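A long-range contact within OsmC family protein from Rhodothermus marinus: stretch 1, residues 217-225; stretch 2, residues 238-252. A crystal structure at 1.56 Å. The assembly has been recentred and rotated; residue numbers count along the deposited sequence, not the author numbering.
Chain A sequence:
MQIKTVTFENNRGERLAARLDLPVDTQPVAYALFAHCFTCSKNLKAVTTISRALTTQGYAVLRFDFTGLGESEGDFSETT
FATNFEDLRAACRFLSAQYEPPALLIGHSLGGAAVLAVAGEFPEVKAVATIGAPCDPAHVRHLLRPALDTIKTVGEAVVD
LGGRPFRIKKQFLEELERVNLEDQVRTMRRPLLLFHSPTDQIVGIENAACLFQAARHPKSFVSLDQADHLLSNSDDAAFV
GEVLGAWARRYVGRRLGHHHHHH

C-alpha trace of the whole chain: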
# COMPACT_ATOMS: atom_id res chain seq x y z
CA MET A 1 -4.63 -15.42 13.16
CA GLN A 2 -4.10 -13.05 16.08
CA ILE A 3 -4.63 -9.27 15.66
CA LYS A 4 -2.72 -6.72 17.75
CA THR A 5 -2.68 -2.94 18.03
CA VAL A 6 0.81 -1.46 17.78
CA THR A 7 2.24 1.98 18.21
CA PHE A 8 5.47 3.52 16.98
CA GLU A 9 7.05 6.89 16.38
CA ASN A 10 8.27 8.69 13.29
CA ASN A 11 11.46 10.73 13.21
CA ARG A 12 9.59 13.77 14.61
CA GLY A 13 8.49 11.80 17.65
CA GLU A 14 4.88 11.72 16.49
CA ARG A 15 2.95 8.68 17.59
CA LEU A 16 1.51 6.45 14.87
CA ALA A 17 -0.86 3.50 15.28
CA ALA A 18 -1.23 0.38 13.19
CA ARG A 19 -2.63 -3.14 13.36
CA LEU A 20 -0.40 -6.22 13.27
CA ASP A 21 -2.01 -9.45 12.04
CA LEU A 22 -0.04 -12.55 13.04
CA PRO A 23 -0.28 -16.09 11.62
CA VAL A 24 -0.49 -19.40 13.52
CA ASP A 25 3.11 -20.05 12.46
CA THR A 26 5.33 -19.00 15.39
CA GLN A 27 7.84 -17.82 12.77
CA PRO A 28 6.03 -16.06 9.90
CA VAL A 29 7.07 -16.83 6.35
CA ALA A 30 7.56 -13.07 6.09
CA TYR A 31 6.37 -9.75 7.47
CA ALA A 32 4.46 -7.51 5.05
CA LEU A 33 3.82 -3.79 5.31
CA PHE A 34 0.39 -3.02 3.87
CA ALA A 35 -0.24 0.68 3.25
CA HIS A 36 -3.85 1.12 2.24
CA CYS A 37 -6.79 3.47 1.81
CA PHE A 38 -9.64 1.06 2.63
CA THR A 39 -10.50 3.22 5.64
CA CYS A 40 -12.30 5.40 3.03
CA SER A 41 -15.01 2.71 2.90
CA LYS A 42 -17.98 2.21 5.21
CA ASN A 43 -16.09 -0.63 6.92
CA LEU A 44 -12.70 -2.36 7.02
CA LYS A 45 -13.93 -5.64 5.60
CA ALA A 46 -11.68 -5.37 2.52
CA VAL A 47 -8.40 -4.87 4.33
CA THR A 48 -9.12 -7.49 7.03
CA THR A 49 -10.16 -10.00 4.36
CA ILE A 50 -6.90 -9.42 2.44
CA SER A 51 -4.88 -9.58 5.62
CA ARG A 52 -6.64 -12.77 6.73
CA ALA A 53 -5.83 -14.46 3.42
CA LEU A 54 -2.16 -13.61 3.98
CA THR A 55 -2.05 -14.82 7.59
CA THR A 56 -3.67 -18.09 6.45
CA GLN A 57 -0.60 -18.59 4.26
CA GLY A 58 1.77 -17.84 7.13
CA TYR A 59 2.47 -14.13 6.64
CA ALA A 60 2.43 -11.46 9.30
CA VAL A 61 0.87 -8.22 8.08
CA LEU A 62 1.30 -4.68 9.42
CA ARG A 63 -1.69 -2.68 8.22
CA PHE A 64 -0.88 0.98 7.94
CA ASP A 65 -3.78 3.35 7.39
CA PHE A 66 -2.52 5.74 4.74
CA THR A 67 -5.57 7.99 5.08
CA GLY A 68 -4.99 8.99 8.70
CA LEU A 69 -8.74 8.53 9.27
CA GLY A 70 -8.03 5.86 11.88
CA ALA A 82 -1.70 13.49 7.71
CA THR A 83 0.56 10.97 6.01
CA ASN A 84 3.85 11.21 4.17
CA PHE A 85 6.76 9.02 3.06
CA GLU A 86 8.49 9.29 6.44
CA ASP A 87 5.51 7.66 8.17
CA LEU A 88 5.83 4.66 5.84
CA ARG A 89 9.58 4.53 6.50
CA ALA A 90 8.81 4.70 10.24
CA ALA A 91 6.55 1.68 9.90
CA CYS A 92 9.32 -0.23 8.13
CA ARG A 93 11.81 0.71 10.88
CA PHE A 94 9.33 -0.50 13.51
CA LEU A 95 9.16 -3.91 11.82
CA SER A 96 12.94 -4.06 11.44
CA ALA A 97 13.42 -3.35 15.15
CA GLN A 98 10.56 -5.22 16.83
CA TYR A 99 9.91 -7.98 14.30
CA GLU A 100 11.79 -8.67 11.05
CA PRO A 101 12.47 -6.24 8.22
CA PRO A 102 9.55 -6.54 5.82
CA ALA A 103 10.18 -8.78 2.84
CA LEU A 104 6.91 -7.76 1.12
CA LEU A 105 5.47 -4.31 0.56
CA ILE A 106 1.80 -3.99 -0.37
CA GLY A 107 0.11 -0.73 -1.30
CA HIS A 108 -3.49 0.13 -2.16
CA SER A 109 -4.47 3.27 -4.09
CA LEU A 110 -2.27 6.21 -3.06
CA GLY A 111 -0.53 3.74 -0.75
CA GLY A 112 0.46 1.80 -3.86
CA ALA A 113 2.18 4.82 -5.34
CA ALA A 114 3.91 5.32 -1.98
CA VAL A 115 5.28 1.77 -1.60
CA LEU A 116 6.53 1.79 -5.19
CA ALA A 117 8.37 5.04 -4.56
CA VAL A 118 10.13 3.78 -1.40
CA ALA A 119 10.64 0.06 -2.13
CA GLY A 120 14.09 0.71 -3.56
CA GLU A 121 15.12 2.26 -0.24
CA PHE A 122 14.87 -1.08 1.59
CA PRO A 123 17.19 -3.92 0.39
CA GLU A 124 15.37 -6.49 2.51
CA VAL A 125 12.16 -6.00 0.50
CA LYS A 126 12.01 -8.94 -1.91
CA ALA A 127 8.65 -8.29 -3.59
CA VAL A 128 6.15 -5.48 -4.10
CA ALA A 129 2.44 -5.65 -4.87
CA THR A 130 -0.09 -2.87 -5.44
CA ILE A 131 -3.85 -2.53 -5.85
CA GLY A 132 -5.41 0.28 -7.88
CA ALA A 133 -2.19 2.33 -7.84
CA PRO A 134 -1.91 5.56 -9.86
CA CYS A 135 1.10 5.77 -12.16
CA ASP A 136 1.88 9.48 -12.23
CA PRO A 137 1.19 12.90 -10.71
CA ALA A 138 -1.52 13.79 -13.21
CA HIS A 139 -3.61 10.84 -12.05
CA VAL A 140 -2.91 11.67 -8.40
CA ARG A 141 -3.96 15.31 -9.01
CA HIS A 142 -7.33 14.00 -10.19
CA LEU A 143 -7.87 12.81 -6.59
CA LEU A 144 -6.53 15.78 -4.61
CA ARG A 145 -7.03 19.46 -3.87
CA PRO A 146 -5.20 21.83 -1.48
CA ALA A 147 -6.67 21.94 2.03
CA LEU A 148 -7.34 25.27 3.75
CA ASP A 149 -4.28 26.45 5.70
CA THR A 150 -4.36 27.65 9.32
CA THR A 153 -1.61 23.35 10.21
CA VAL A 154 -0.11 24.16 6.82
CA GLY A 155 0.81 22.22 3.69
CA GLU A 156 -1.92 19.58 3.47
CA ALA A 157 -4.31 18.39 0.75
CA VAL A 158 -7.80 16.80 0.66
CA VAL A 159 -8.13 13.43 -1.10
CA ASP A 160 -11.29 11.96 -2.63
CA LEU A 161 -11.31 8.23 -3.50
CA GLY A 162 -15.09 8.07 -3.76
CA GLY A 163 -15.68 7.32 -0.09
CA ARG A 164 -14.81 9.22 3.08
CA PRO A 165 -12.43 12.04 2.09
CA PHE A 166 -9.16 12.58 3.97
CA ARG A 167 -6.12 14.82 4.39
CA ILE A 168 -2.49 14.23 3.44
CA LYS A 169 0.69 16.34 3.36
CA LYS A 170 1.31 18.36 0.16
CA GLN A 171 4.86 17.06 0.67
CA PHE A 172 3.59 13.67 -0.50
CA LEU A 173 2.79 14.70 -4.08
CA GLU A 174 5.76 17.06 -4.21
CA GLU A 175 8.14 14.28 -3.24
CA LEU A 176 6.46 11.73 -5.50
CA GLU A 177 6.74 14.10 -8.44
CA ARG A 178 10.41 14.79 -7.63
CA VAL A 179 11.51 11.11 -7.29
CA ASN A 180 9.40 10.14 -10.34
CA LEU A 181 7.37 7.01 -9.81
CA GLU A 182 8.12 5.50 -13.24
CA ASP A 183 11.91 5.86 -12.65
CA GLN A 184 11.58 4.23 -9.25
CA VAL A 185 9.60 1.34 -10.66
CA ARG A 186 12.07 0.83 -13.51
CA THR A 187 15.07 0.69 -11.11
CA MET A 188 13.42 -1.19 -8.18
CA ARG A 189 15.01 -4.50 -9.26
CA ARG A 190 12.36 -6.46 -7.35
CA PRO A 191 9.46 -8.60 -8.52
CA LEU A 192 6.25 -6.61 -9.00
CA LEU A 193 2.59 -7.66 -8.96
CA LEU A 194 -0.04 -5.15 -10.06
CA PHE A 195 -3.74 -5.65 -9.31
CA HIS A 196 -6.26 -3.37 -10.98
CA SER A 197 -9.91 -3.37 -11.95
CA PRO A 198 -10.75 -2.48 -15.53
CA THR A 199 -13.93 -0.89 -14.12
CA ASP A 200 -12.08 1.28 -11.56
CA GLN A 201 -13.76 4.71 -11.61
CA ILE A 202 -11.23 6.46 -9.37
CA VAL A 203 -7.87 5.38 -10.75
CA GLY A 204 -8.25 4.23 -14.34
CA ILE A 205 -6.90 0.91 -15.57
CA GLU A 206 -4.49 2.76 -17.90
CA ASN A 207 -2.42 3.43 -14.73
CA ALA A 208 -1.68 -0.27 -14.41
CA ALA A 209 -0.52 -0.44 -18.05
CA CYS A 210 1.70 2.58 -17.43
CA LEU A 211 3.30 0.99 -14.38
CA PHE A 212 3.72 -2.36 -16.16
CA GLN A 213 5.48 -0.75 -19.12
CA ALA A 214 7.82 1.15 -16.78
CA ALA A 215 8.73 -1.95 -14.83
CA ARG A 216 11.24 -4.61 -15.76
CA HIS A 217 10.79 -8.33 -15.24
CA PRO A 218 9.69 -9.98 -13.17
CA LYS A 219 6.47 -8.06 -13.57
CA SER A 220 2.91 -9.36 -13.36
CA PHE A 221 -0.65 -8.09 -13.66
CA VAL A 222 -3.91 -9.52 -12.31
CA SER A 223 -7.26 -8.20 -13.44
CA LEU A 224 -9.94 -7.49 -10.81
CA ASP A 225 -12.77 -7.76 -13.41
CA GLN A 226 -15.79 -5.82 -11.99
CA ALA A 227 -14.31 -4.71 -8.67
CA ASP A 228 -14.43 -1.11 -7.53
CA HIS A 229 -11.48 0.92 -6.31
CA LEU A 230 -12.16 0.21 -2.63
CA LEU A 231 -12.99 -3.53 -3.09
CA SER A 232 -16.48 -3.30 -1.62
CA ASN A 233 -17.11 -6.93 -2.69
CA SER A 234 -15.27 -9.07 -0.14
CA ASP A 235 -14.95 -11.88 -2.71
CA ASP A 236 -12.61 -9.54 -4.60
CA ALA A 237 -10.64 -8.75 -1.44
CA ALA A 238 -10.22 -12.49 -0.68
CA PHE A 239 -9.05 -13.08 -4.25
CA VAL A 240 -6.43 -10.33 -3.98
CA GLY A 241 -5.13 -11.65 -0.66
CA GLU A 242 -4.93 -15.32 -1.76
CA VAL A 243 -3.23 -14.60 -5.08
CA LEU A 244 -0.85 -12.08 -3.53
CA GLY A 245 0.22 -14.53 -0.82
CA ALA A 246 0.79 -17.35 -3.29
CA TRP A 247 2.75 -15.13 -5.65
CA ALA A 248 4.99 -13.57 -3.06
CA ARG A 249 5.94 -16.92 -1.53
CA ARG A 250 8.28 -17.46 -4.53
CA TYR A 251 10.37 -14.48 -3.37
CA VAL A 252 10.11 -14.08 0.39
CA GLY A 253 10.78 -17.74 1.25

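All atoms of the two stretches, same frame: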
# COMPACT_ATOMS: atom_id res chain seq x y z
N HIS A 217 11.13 -7.03 -15.81
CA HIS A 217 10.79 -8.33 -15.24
C HIS A 217 11.61 -8.62 -14.00
O HIS A 217 12.74 -8.11 -13.88
CB HIS A 217 10.97 -9.43 -16.27
CG HIS A 217 9.83 -9.51 -17.22
ND1 HIS A 217 8.63 -10.10 -16.87
CD2 HIS A 217 9.66 -8.98 -18.45
CE1 HIS A 217 7.78 -9.97 -17.88
NE2 HIS A 217 8.37 -9.29 -18.84
N PRO A 218 11.04 -9.41 -13.06
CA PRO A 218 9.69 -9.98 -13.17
C PRO A 218 8.60 -8.97 -12.87
O PRO A 218 8.64 -8.25 -11.86
CB PRO A 218 9.67 -11.09 -12.12
CG PRO A 218 11.05 -11.16 -11.58
CD PRO A 218 11.76 -9.94 -11.89
N LYS A 219 7.63 -8.90 -13.77
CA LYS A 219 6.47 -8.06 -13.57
C LYS A 219 5.23 -8.80 -14.01
O LYS A 219 5.26 -9.52 -15.01
CB LYS A 219 6.61 -6.75 -14.34
CG LYS A 219 7.00 -6.92 -15.81
CD LYS A 219 7.08 -5.57 -16.52
CE LYS A 219 7.54 -5.70 -17.97
NZ LYS A 219 7.69 -4.38 -18.68
N SER A 220 4.16 -8.64 -13.21
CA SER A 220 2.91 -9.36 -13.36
C SER A 220 1.72 -8.44 -13.16
O SER A 220 1.82 -7.39 -12.50
CB SER A 220 2.83 -10.51 -12.35
OG SER A 220 3.94 -11.39 -12.49
N PHE A 221 0.59 -8.84 -13.74
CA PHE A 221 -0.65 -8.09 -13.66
C PHE A 221 -1.83 -9.04 -13.49
O PHE A 221 -1.96 -9.98 -14.24
CB PHE A 221 -0.89 -7.24 -14.93
CG PHE A 221 -2.26 -6.65 -14.96
CD1 PHE A 221 -2.53 -5.52 -14.22
CD2 PHE A 221 -3.30 -7.27 -15.64
CE1 PHE A 221 -3.81 -5.00 -14.17
CE2 PHE A 221 -4.57 -6.76 -15.60
CZ PHE A 221 -4.84 -5.63 -14.87
N VAL A 222 -2.68 -8.76 -12.51
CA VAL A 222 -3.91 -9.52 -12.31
C VAL A 222 -5.12 -8.59 -12.37
O VAL A 222 -5.21 -7.58 -11.66
CB VAL A 222 -3.87 -10.29 -10.96
CG1 VAL A 222 -5.26 -10.90 -10.59
CG2 VAL A 222 -2.81 -11.35 -11.06
N SER A 223 -6.04 -8.94 -13.26
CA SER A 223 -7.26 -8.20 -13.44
C SER A 223 -8.28 -8.44 -12.33
O SER A 223 -8.54 -9.61 -11.95
CB SER A 223 -7.88 -8.55 -14.80
OG SER A 223 -9.12 -7.91 -14.96
N LEU A 224 -8.88 -7.37 -11.82
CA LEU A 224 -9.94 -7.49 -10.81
C LEU A 224 -11.37 -7.41 -11.40
O LEU A 224 -12.34 -7.18 -10.68
CB LEU A 224 -9.77 -6.40 -9.73
CG LEU A 224 -8.45 -6.45 -8.98
CD1 LEU A 224 -8.37 -5.39 -7.86
CD2 LEU A 224 -8.25 -7.84 -8.40
N ASP A 225 -11.48 -7.62 -12.71
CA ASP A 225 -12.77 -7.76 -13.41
C ASP A 225 -13.75 -6.60 -13.12
O ASP A 225 -13.59 -5.51 -13.67
CB ASP A 225 -13.38 -9.12 -13.07
CG ASP A 225 -14.56 -9.47 -13.95
OD1 ASP A 225 -14.82 -8.76 -14.95
OD2 ASP A 225 -15.21 -10.50 -13.63
N ALA A 238 -10.78 -11.17 -0.98
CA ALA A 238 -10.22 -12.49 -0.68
C ALA A 238 -9.32 -12.99 -1.81
O ALA A 238 -8.28 -13.59 -1.58
CB ALA A 238 -11.35 -13.51 -0.43
N PHE A 239 -9.77 -12.76 -3.03
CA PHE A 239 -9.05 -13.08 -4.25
C PHE A 239 -7.68 -12.39 -4.27
O PHE A 239 -6.64 -13.02 -4.49
CB PHE A 239 -9.94 -12.65 -5.42
CG PHE A 239 -9.31 -12.66 -6.78
CD1 PHE A 239 -8.86 -13.84 -7.36
CD2 PHE A 239 -9.29 -11.51 -7.54
CE1 PHE A 239 -8.38 -13.86 -8.67
CE2 PHE A 239 -8.80 -11.52 -8.85
CZ PHE A 239 -8.34 -12.70 -9.41
N VAL A 240 -7.68 -11.09 -4.00
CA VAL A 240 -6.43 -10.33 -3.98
C VAL A 240 -5.48 -10.92 -2.94
O VAL A 240 -4.33 -11.23 -3.24
CB VAL A 240 -6.67 -8.84 -3.70
CG1 VAL A 240 -5.34 -8.09 -3.44
CG2 VAL A 240 -7.38 -8.20 -4.88
N GLY A 241 -5.97 -11.14 -1.73
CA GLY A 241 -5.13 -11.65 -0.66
C GLY A 241 -4.55 -13.04 -0.96
O GLY A 241 -3.38 -13.29 -0.73
N GLU A 242 -5.37 -13.94 -1.50
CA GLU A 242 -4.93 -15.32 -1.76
C GLU A 242 -3.91 -15.36 -2.90
O GLU A 242 -2.89 -16.05 -2.81
CB GLU A 242 -6.15 -16.23 -2.07
CG GLU A 242 -7.06 -16.40 -0.87
CD GLU A 242 -8.23 -17.34 -1.09
OE1 GLU A 242 -8.32 -17.97 -2.16
OE2 GLU A 242 -9.05 -17.48 -0.15
N VAL A 243 -4.16 -14.62 -3.97
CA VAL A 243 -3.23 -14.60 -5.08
C VAL A 243 -1.92 -13.94 -4.67
O VAL A 243 -0.85 -14.42 -5.00
CB VAL A 243 -3.85 -13.88 -6.29
CG1 VAL A 243 -2.84 -13.68 -7.40
CG2 VAL A 243 -5.08 -14.69 -6.83
N LEU A 244 -2.03 -12.83 -3.96
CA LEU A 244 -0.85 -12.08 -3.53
C LEU A 244 0.05 -12.98 -2.66
O LEU A 244 1.27 -13.05 -2.87
CB LEU A 244 -1.28 -10.81 -2.80
CG LEU A 244 -0.32 -9.64 -2.60
CD1 LEU A 244 -1.00 -8.59 -1.72
CD2 LEU A 244 0.94 -10.07 -2.02
N GLY A 245 -0.55 -13.67 -1.71
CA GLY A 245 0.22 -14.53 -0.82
C GLY A 245 0.92 -15.65 -1.57
O GLY A 245 2.08 -15.96 -1.32
N ALA A 246 0.21 -16.26 -2.51
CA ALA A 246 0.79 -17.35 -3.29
C ALA A 246 1.94 -16.86 -4.17
O ALA A 246 2.98 -17.51 -4.30
CB ALA A 246 -0.31 -18.03 -4.15
N TRP A 247 1.73 -15.70 -4.79
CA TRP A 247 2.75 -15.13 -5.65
C TRP A 247 4.01 -14.76 -4.88
O TRP A 247 5.11 -15.08 -5.29
CB TRP A 247 2.18 -13.91 -6.36
CG TRP A 247 3.17 -13.16 -7.15
CD1 TRP A 247 3.60 -13.45 -8.42
CD2 TRP A 247 3.88 -11.99 -6.74
NE1 TRP A 247 4.54 -12.53 -8.82
CE2 TRP A 247 4.72 -11.61 -7.81
CE3 TRP A 247 3.88 -11.22 -5.58
CZ2 TRP A 247 5.54 -10.50 -7.75
CZ3 TRP A 247 4.70 -10.10 -5.52
CH2 TRP A 247 5.52 -9.76 -6.60
N ALA A 248 3.84 -14.08 -3.76
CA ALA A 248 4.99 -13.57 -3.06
C ALA A 248 5.81 -14.66 -2.39
O ALA A 248 6.98 -14.44 -2.10
CB ALA A 248 4.54 -12.52 -2.01
N ARG A 249 5.23 -15.83 -2.17
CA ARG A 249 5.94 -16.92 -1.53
C ARG A 249 7.18 -17.34 -2.33
O ARG A 249 8.16 -17.82 -1.76
CB ARG A 249 4.99 -18.11 -1.33
CG ARG A 249 5.55 -19.19 -0.46
CD ARG A 249 4.57 -20.34 -0.37
NE ARG A 249 3.52 -20.01 0.57
CZ ARG A 249 3.69 -20.06 1.89
NH1 ARG A 249 4.84 -20.44 2.41
NH2 ARG A 249 2.70 -19.73 2.69
N ARG A 250 7.14 -17.14 -3.65
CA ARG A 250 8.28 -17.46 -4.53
C ARG A 250 9.53 -16.66 -4.14
O ARG A 250 10.67 -17.10 -4.34
CB ARG A 250 7.91 -17.18 -5.99
CG ARG A 250 9.00 -17.49 -7.04
CD ARG A 250 9.37 -18.97 -7.04
NE ARG A 250 10.40 -19.33 -8.01
CZ ARG A 250 11.71 -19.25 -7.78
NH1 ARG A 250 12.17 -18.80 -6.61
NH2 ARG A 250 12.57 -19.61 -8.73
N TYR A 251 9.31 -15.49 -3.54
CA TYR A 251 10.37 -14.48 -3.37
C TYR A 251 10.77 -14.20 -1.94
O TYR A 251 11.90 -13.75 -1.68
CB TYR A 251 9.93 -13.17 -4.03
CG TYR A 251 9.57 -13.39 -5.47
CD1 TYR A 251 10.54 -13.80 -6.37
CD2 TYR A 251 8.28 -13.22 -5.91
CE1 TYR A 251 10.23 -14.02 -7.69
CE2 TYR A 251 7.95 -13.43 -7.23
CZ TYR A 251 8.92 -13.84 -8.11
OH TYR A 251 8.59 -14.06 -9.41
N VAL A 252 9.85 -14.41 -1.00
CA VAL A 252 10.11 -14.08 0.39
C VAL A 252 10.64 -15.30 1.14
O VAL A 252 11.28 -15.15 2.18
CB VAL A 252 8.85 -13.55 1.13
CG1 VAL A 252 8.27 -12.34 0.42
CG2 VAL A 252 7.79 -14.65 1.31

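A strand, 219-223, lies against a helix, 238-252, that runs nearly antiparallel to it, their directions 157° apart and their axes 10.8 Å apart at closest approach. At that spacing the backbones do not bond to each other; side chains fill the gap, and no hydrogen bond crosses it. Extended geometry alternates the strand's side chains, so S220 and V222 point toward the helix while K219 points away. The helix answers with F239, V243, W247 and Y251, spaced four residues apart and therefore aligned along one face.

Apolar packing dominates. V222, β-branched and suited to a strand, spreads two methyls: CG1 lies 3.8 Å from CZ of F239, and CG2 lies 4.3 Å from CG1 of V243, a looser contact. L224 starts sideways, but its m, t rotamer carries the end of the side chain nearer, placing CD2 3.6 Å from V240 CG2 and 3.7 Å from F239 CE2, meeting that ring at its edge.

The remaining contacts involve polar atoms but are not hydrogen bonds. The carbonyl O of S223 sits 3.7 Å from F239 CE2, also at the ring edge, where aromatic hydrogens carry slight positive charge. S220 OG stands 3.9 Å from W247 NE1, too far for a hydrogen bond, so the two polar groups are only neighbours. Toward the helix C-terminus, just before the strand, P218 CB lies 4.2 Å from Y251 OH, a loose contact.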